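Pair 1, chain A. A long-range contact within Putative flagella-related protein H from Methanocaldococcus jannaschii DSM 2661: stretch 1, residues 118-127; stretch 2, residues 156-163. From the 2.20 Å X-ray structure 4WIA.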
# COMPACT_ATOMS: atom_id res chain seq x y z
N PHE A 118 -0.45 12.96 21.48
CA PHE A 118 -1.30 13.20 20.37
C PHE A 118 -0.47 13.57 19.16
O PHE A 118 -0.78 13.12 18.04
CB PHE A 118 -2.32 14.34 20.60
CG PHE A 118 -3.29 14.13 21.72
CD1 PHE A 118 -3.44 12.91 22.36
CD2 PHE A 118 -4.09 15.19 22.11
CE1 PHE A 118 -4.35 12.77 23.38
CE2 PHE A 118 -4.98 15.07 23.16
CZ PHE A 118 -5.11 13.84 23.79
N TYR A 119 0.56 14.39 19.38
CA TYR A 119 1.27 15.10 18.30
C TYR A 119 2.48 14.34 17.80
O TYR A 119 3.13 14.75 16.83
CB TYR A 119 1.62 16.55 18.72
CG TYR A 119 0.40 17.24 19.18
CD1 TYR A 119 -0.58 17.61 18.27
CD2 TYR A 119 0.13 17.40 20.55
CE1 TYR A 119 -1.79 18.17 18.69
CE2 TYR A 119 -1.05 17.96 20.98
CZ TYR A 119 -2.02 18.31 20.02
OH TYR A 119 -3.22 18.86 20.42
N GLU A 120 2.70 13.15 18.33
CA GLU A 120 3.70 12.28 17.69
C GLU A 120 3.17 11.70 16.38
O GLU A 120 3.94 11.24 15.59
CB GLU A 120 4.10 11.13 18.61
CG GLU A 120 4.52 11.52 20.03
CD GLU A 120 4.77 10.27 20.88
OE1 GLU A 120 5.87 10.12 21.41
OE2 GLU A 120 3.86 9.42 20.96
N LYS A 121 1.88 11.75 16.12
CA LYS A 121 1.35 11.16 14.88
C LYS A 121 1.33 12.17 13.76
O LYS A 121 1.54 13.36 14.02
CB LYS A 121 -0.06 10.61 15.09
CG LYS A 121 -0.21 9.67 16.26
CD LYS A 121 0.85 8.60 16.25
CE LYS A 121 0.46 7.47 17.18
NZ LYS A 121 1.61 6.55 17.38
N ASP A 122 1.12 11.68 12.51
CA ASP A 122 1.16 12.55 11.32
C ASP A 122 -0.06 13.39 11.26
O ASP A 122 -0.02 14.53 10.81
CB ASP A 122 1.29 11.76 10.04
CG ASP A 122 2.52 10.88 10.02
OD1 ASP A 122 3.61 11.37 10.40
OD2 ASP A 122 2.36 9.69 9.67
N VAL A 123 -1.16 12.88 11.74
CA VAL A 123 -2.43 13.52 11.54
C VAL A 123 -3.15 13.49 12.84
O VAL A 123 -3.24 12.43 13.45
CB VAL A 123 -3.28 12.71 10.51
CG1 VAL A 123 -4.64 13.34 10.31
CG2 VAL A 123 -2.57 12.65 9.15
N ILE A 124 -3.73 14.63 13.24
CA ILE A 124 -4.48 14.67 14.48
C ILE A 124 -5.87 15.18 14.25
O ILE A 124 -6.06 16.27 13.73
CB ILE A 124 -3.76 15.58 15.51
CG1 ILE A 124 -2.31 15.10 15.73
CG2 ILE A 124 -4.51 15.59 16.83
CD1 ILE A 124 -1.30 15.80 14.87
N ILE A 125 -6.86 14.41 14.70
CA ILE A 125 -8.25 14.74 14.44
C ILE A 125 -8.97 15.09 15.76
O ILE A 125 -8.92 14.27 16.66
CB ILE A 125 -8.91 13.53 13.78
CG1 ILE A 125 -8.27 13.28 12.41
CG2 ILE A 125 -10.40 13.74 13.60
CD1 ILE A 125 -8.69 12.04 11.65
N PHE A 126 -9.70 16.22 15.82
CA PHE A 126 -10.56 16.51 16.93
C PHE A 126 -12.01 16.54 16.48
O PHE A 126 -12.43 17.45 15.80
CB PHE A 126 -10.21 17.87 17.57
CG PHE A 126 -8.79 17.94 18.05
CD1 PHE A 126 -8.45 17.40 19.25
CD2 PHE A 126 -7.80 18.41 17.24
CE1 PHE A 126 -7.15 17.40 19.71
CE2 PHE A 126 -6.49 18.38 17.67
CZ PHE A 126 -6.17 17.85 18.91
N ASP A 127 -12.77 15.53 16.90
CA ASP A 127 -14.16 15.45 16.54
C ASP A 127 -14.94 15.31 17.85
O ASP A 127 -15.20 14.18 18.26
CB ASP A 127 -14.34 14.21 15.64
CG ASP A 127 -15.78 13.98 15.24
OD1 ASP A 127 -16.53 14.98 15.22
OD2 ASP A 127 -16.16 12.81 14.92
N LYS A 156 4.57 20.38 9.63
CA LYS A 156 4.14 19.47 8.54
C LYS A 156 3.06 18.44 8.92
O LYS A 156 2.59 17.65 8.09
CB LYS A 156 5.33 18.77 7.91
CG LYS A 156 6.34 19.75 7.40
CD LYS A 156 5.89 20.31 6.06
CE LYS A 156 6.90 21.35 5.52
NZ LYS A 156 8.29 20.87 5.80
N LYS A 157 2.65 18.47 10.17
CA LYS A 157 1.51 17.70 10.60
C LYS A 157 0.24 18.23 9.97
O LYS A 157 0.17 19.37 9.53
CB LYS A 157 1.31 17.79 12.12
CG LYS A 157 2.52 17.70 13.02
CD LYS A 157 2.93 16.27 13.16
CE LYS A 157 4.10 16.13 14.10
NZ LYS A 157 4.15 14.68 14.27
N ILE A 158 -0.77 17.40 10.04
CA ILE A 158 -2.07 17.77 9.59
C ILE A 158 -3.04 17.72 10.75
O ILE A 158 -3.04 16.77 11.47
CB ILE A 158 -2.55 16.79 8.50
CG1 ILE A 158 -1.72 17.03 7.24
CG2 ILE A 158 -4.03 16.99 8.20
CD1 ILE A 158 -1.72 15.88 6.25
N ILE A 159 -3.88 18.75 10.90
CA ILE A 159 -4.91 18.75 11.91
C ILE A 159 -6.29 18.91 11.32
O ILE A 159 -6.51 19.71 10.44
CB ILE A 159 -4.64 19.84 12.98
CG1 ILE A 159 -3.41 19.46 13.76
CG2 ILE A 159 -5.81 19.99 13.94
CD1 ILE A 159 -2.93 20.50 14.73
N ILE A 160 -7.25 18.16 11.85
CA ILE A 160 -8.57 18.17 11.33
C ILE A 160 -9.52 18.30 12.50
O ILE A 160 -9.48 17.45 13.36
CB ILE A 160 -8.85 16.81 10.57
CG1 ILE A 160 -7.82 16.55 9.49
CG2 ILE A 160 -10.23 16.83 9.96
CD1 ILE A 160 -7.94 15.22 8.74
N CYS A 161 -10.41 19.30 12.48
CA CYS A 161 -11.43 19.45 13.51
C CYS A 161 -12.82 19.51 12.93
O CYS A 161 -13.05 20.07 11.85
CB CYS A 161 -11.25 20.73 14.28
SG CYS A 161 -9.62 21.08 14.98
N THR A 162 -13.79 18.99 13.66
CA THR A 162 -15.17 19.27 13.35
C THR A 162 -15.72 20.37 14.27
O THR A 162 -15.37 20.45 15.44
CB THR A 162 -16.03 18.02 13.44
OG1 THR A 162 -16.10 17.60 14.79
CG2 THR A 162 -15.40 16.88 12.60
N VAL A 163 -16.64 21.15 13.72
CA VAL A 163 -17.26 22.23 14.40
C VAL A 163 -18.76 22.17 14.16
O VAL A 163 -19.21 22.11 13.00
CB VAL A 163 -16.74 23.53 13.79
CG1 VAL A 163 -17.57 24.74 14.27
CG2 VAL A 163 -15.27 23.72 14.08
O HOH W 1 4.71 13.70 11.38

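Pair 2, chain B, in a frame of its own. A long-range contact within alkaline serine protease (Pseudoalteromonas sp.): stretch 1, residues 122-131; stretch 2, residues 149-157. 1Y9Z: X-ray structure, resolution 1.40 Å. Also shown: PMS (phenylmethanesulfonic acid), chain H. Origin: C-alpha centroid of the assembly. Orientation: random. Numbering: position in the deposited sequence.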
# COMPACT_ATOMS: atom_id res chain seq x y z
N GLY B 122 -25.32 4.21 2.73
CA GLY B 122 -25.38 5.64 2.94
C GLY B 122 -24.02 6.27 2.72
O GLY B 122 -23.67 7.27 3.35
N ALA B 123 -23.24 5.70 1.81
CA ALA B 123 -21.89 6.17 1.53
C ALA B 123 -21.77 7.58 0.96
O ALA B 123 -22.56 8.00 0.11
CB ALA B 123 -21.20 5.19 0.59
N ASN B 124 -20.76 8.31 1.44
CA ASN B 124 -20.46 9.65 0.96
C ASN B 124 -19.26 9.48 0.05
O ASN B 124 -19.09 10.21 -0.93
CB ASN B 124 -20.07 10.58 2.11
CG ASN B 124 -21.17 10.73 3.14
OD1 ASN B 124 -20.99 10.37 4.30
ND2 ASN B 124 -22.31 11.26 2.72
N VAL B 125 -18.41 8.52 0.40
CA VAL B 125 -17.21 8.21 -0.36
C VAL B 125 -17.23 6.73 -0.73
O VAL B 125 -17.54 5.88 0.10
CB VAL B 125 -15.93 8.47 0.47
CG1 VAL B 125 -14.69 8.12 -0.34
CG2 VAL B 125 -15.88 9.93 0.92
N VAL B 126 -16.92 6.43 -1.99
CA VAL B 126 -16.86 5.05 -2.45
C VAL B 126 -15.45 4.85 -2.98
O VAL B 126 -15.03 5.52 -3.93
CB VAL B 126 -17.89 4.77 -3.56
CG1 VAL B 126 -17.74 3.35 -4.07
CG2 VAL B 126 -19.31 4.98 -3.01
N THR B 127 -14.72 3.94 -2.36
CA THR B 127 -13.34 3.67 -2.75
C THR B 127 -13.24 2.31 -3.44
O THR B 127 -13.73 1.30 -2.93
CB THR B 127 -12.41 3.79 -1.51
OG1 THR B 127 -11.04 3.74 -1.92
CG2 THR B 127 -12.70 2.68 -0.51
N MET B 128 -12.61 2.31 -4.60
CA MET B 128 -12.49 1.11 -5.41
C MET B 128 -11.06 0.79 -5.85
O MET B 128 -10.56 1.34 -6.83
CB MET B 128 -13.40 1.26 -6.64
CG MET B 128 -14.85 1.54 -6.25
SD MET B 128 -15.93 2.11 -7.59
CE MET B 128 -15.51 3.84 -7.65
N SER B 129 -10.41 -0.09 -5.10
CA SER B 129 -9.05 -0.51 -5.42
C SER B 129 -9.18 -1.69 -6.37
O SER B 129 -8.81 -2.82 -6.05
CB SER B 129 -8.31 -0.92 -4.15
OG SER B 129 -7.96 0.22 -3.38
N LEU B 130 -9.73 -1.40 -7.54
CA LEU B 130 -9.97 -2.40 -8.57
C LEU B 130 -10.06 -1.71 -9.91
O LEU B 130 -10.25 -0.49 -9.98
CB LEU B 130 -11.27 -3.15 -8.26
CG LEU B 130 -12.55 -2.31 -8.13
CD1 LEU B 130 -13.15 -2.06 -9.51
CD2 LEU B 130 -13.56 -3.04 -7.26
N GLY B 131 -9.95 -2.48 -10.98
CA GLY B 131 -10.03 -1.90 -12.31
C GLY B 131 -10.10 -2.93 -13.42
O GLY B 131 -9.65 -4.06 -13.27
N ASN B 149 -24.66 13.64 -7.67
CA ASN B 149 -25.58 13.57 -6.54
C ASN B 149 -24.83 13.81 -5.23
O ASN B 149 -25.45 13.86 -4.16
CB ASN B 149 -26.29 12.22 -6.48
CG ASN B 149 -27.37 12.07 -7.53
OD1 ASN B 149 -27.83 13.06 -8.10
ND2 ASN B 149 -27.79 10.84 -7.78
N GLY B 150 -23.51 13.95 -5.31
CA GLY B 150 -22.74 14.22 -4.11
C GLY B 150 -21.87 13.10 -3.55
O GLY B 150 -21.36 13.22 -2.44
N VAL B 151 -21.69 12.02 -4.31
CA VAL B 151 -20.86 10.91 -3.85
C VAL B 151 -19.47 10.99 -4.46
O VAL B 151 -19.33 11.05 -5.68
CB VAL B 151 -21.49 9.55 -4.23
CG1 VAL B 151 -20.61 8.41 -3.73
CG2 VAL B 151 -22.89 9.45 -3.65
N LEU B 152 -18.44 11.01 -3.61
CA LEU B 152 -17.06 11.09 -4.08
C LEU B 152 -16.58 9.69 -4.45
O LEU B 152 -16.61 8.77 -3.63
CB LEU B 152 -16.16 11.69 -3.00
CG LEU B 152 -14.68 11.91 -3.33
CD1 LEU B 152 -14.54 12.89 -4.49
CD2 LEU B 152 -13.97 12.46 -2.10
N LEU B 153 -16.14 9.54 -5.70
CA LEU B 153 -15.66 8.26 -6.22
C LEU B 153 -14.15 8.29 -6.42
O LEU B 153 -13.62 9.19 -7.07
CB LEU B 153 -16.37 7.95 -7.55
CG LEU B 153 -17.90 8.04 -7.52
CD1 LEU B 153 -18.44 7.85 -8.93
CD2 LEU B 153 -18.47 6.99 -6.57
N ILE B 154 -13.47 7.29 -5.88
CA ILE B 154 -12.02 7.20 -5.96
C ILE B 154 -11.61 5.77 -6.33
O ILE B 154 -12.15 4.81 -5.79
CB ILE B 154 -11.40 7.60 -4.60
CG1 ILE B 154 -11.84 9.02 -4.24
CG2 ILE B 154 -9.88 7.50 -4.65
CD1 ILE B 154 -11.52 9.43 -2.81
N ALA B 155 -10.67 5.63 -7.27
CA ALA B 155 -10.24 4.31 -7.71
C ALA B 155 -8.78 4.25 -8.15
O ALA B 155 -8.15 5.27 -8.45
CB ALA B 155 -11.14 3.83 -8.85
N ALA B 156 -8.25 3.03 -8.20
CA ALA B 156 -6.86 2.77 -8.57
C ALA B 156 -6.57 2.86 -10.06
O ALA B 156 -7.31 2.33 -10.88
CB ALA B 156 -6.44 1.40 -8.05
N ALA B 157 -5.46 3.51 -10.40
CA ALA B 157 -5.07 3.67 -11.80
C ALA B 157 -4.63 2.36 -12.46
O ALA B 157 -4.70 2.23 -13.68
CB ALA B 157 -3.96 4.70 -11.92
C PMS H . -5.31 -4.21 -8.19
S PMS H . -5.40 -2.44 -7.83
C1 PMS H . -6.67 -4.84 -8.56
C2 PMS H . -7.05 -4.88 -9.96
C3 PMS H . -8.30 -5.45 -10.34
C4 PMS H . -9.14 -5.99 -9.30
C5 PMS H . -8.78 -5.96 -7.93
C6 PMS H . -7.54 -5.40 -7.50
O2S PMS H . -6.40 -1.86 -8.73
O1S PMS H . -4.11 -1.82 -8.05
O HOH W 2 -22.55 12.41 -0.00
O HOH W 3 -9.91 1.64 -11.80

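Two adjacent parallel strands can keep one backbone frame while their side chains change, and these two pairs illustrate the principle. The N, CA and C atoms of 14 central residues superpose with an RMSD of 0.4 Å, and the strand axes diverge by only 8° in pair 1 and 11° in pair 2. The frame is a ladder of five backbone hydrogen bonds in which the strands alternate as donor. In pair 1 it opens with Ile158(A) N to Asp122(A) O at 3.1 Å and closes with Thr162(A) N to Phe126(A) O at 3.0 Å; the matching rungs of pair 2 are Leu152(B) N to Asn124(B) O at 2.9 Å and Ala156(B) N to Met128(B) O at 3.2 Å.

On the face of Val123(A) and Ile160(A), two positions nearly coincide. Val123(A) matches Val125(B), both in the t rotamer, and Ile160(A) matches Ile154(B), both m at chi1 and t at chi2. The same diagonal contact results: Val123(A) CG1 lies 4.1 Å from Ile160(A) CD1, and Val125(B) CG1 lies 4.2 Å from Ile154(B) CD1. The other two positions are substituted, Ile158(A) by Leu152(B) and Ile125(A) by Thr127(B).

The other face shows more variation. Phe126(A), matched by Met128(B), sends its ring edge to Ile159(A), with CE2 4.1 Å from Ile159(A) CG2, while its CD2 lies 3.9 Å from Cys161(A) SG. Met128(B) reaches the matched positions with a flexible chain: its CE lies 4.2 Å from Leu153(B) CB, and its CB 4.1 Å from Ala155(B) CB. Both side chains thus touch two successive positions of this face on the partner strand.

The ends diverge most. Lys157(A) extends so that its NZ donates to Tyr119(A) O at 2.8 Å and Lys121(A) O at 2.9 Å, tying the ammonium group to the backbone ahead of the strand; a water also joins NZ to Asp122(A) OD1. Both pairs have a carbon contact here, Lys157(A) CB to Ile124(A) CD1 at 4.3 Å and, closer, Val151(B) CG1 to Val126(B) CG2 at 3.7 Å. In pair 2, water connects Asn124(B) ND2 with Gly150(B) O.

At the far end, Thr162(A) OG1 donates to Asp127(A) OD1 at 2.7 Å, adding a polar side-chain link just past the last rung. Their respective counterparts, Ala156(B) and Ser129(B), meet through carbon, with Ala156(B) CB 4.2 Å from Ser129(B) CA. That small methyl also borders the bound phenylmethanesulfonic acid, whose O2S lies 3.3 Å from Ala156(B) CB. The backbone ladder is shared, as is the valine to isoleucine contact, while other links around it differ.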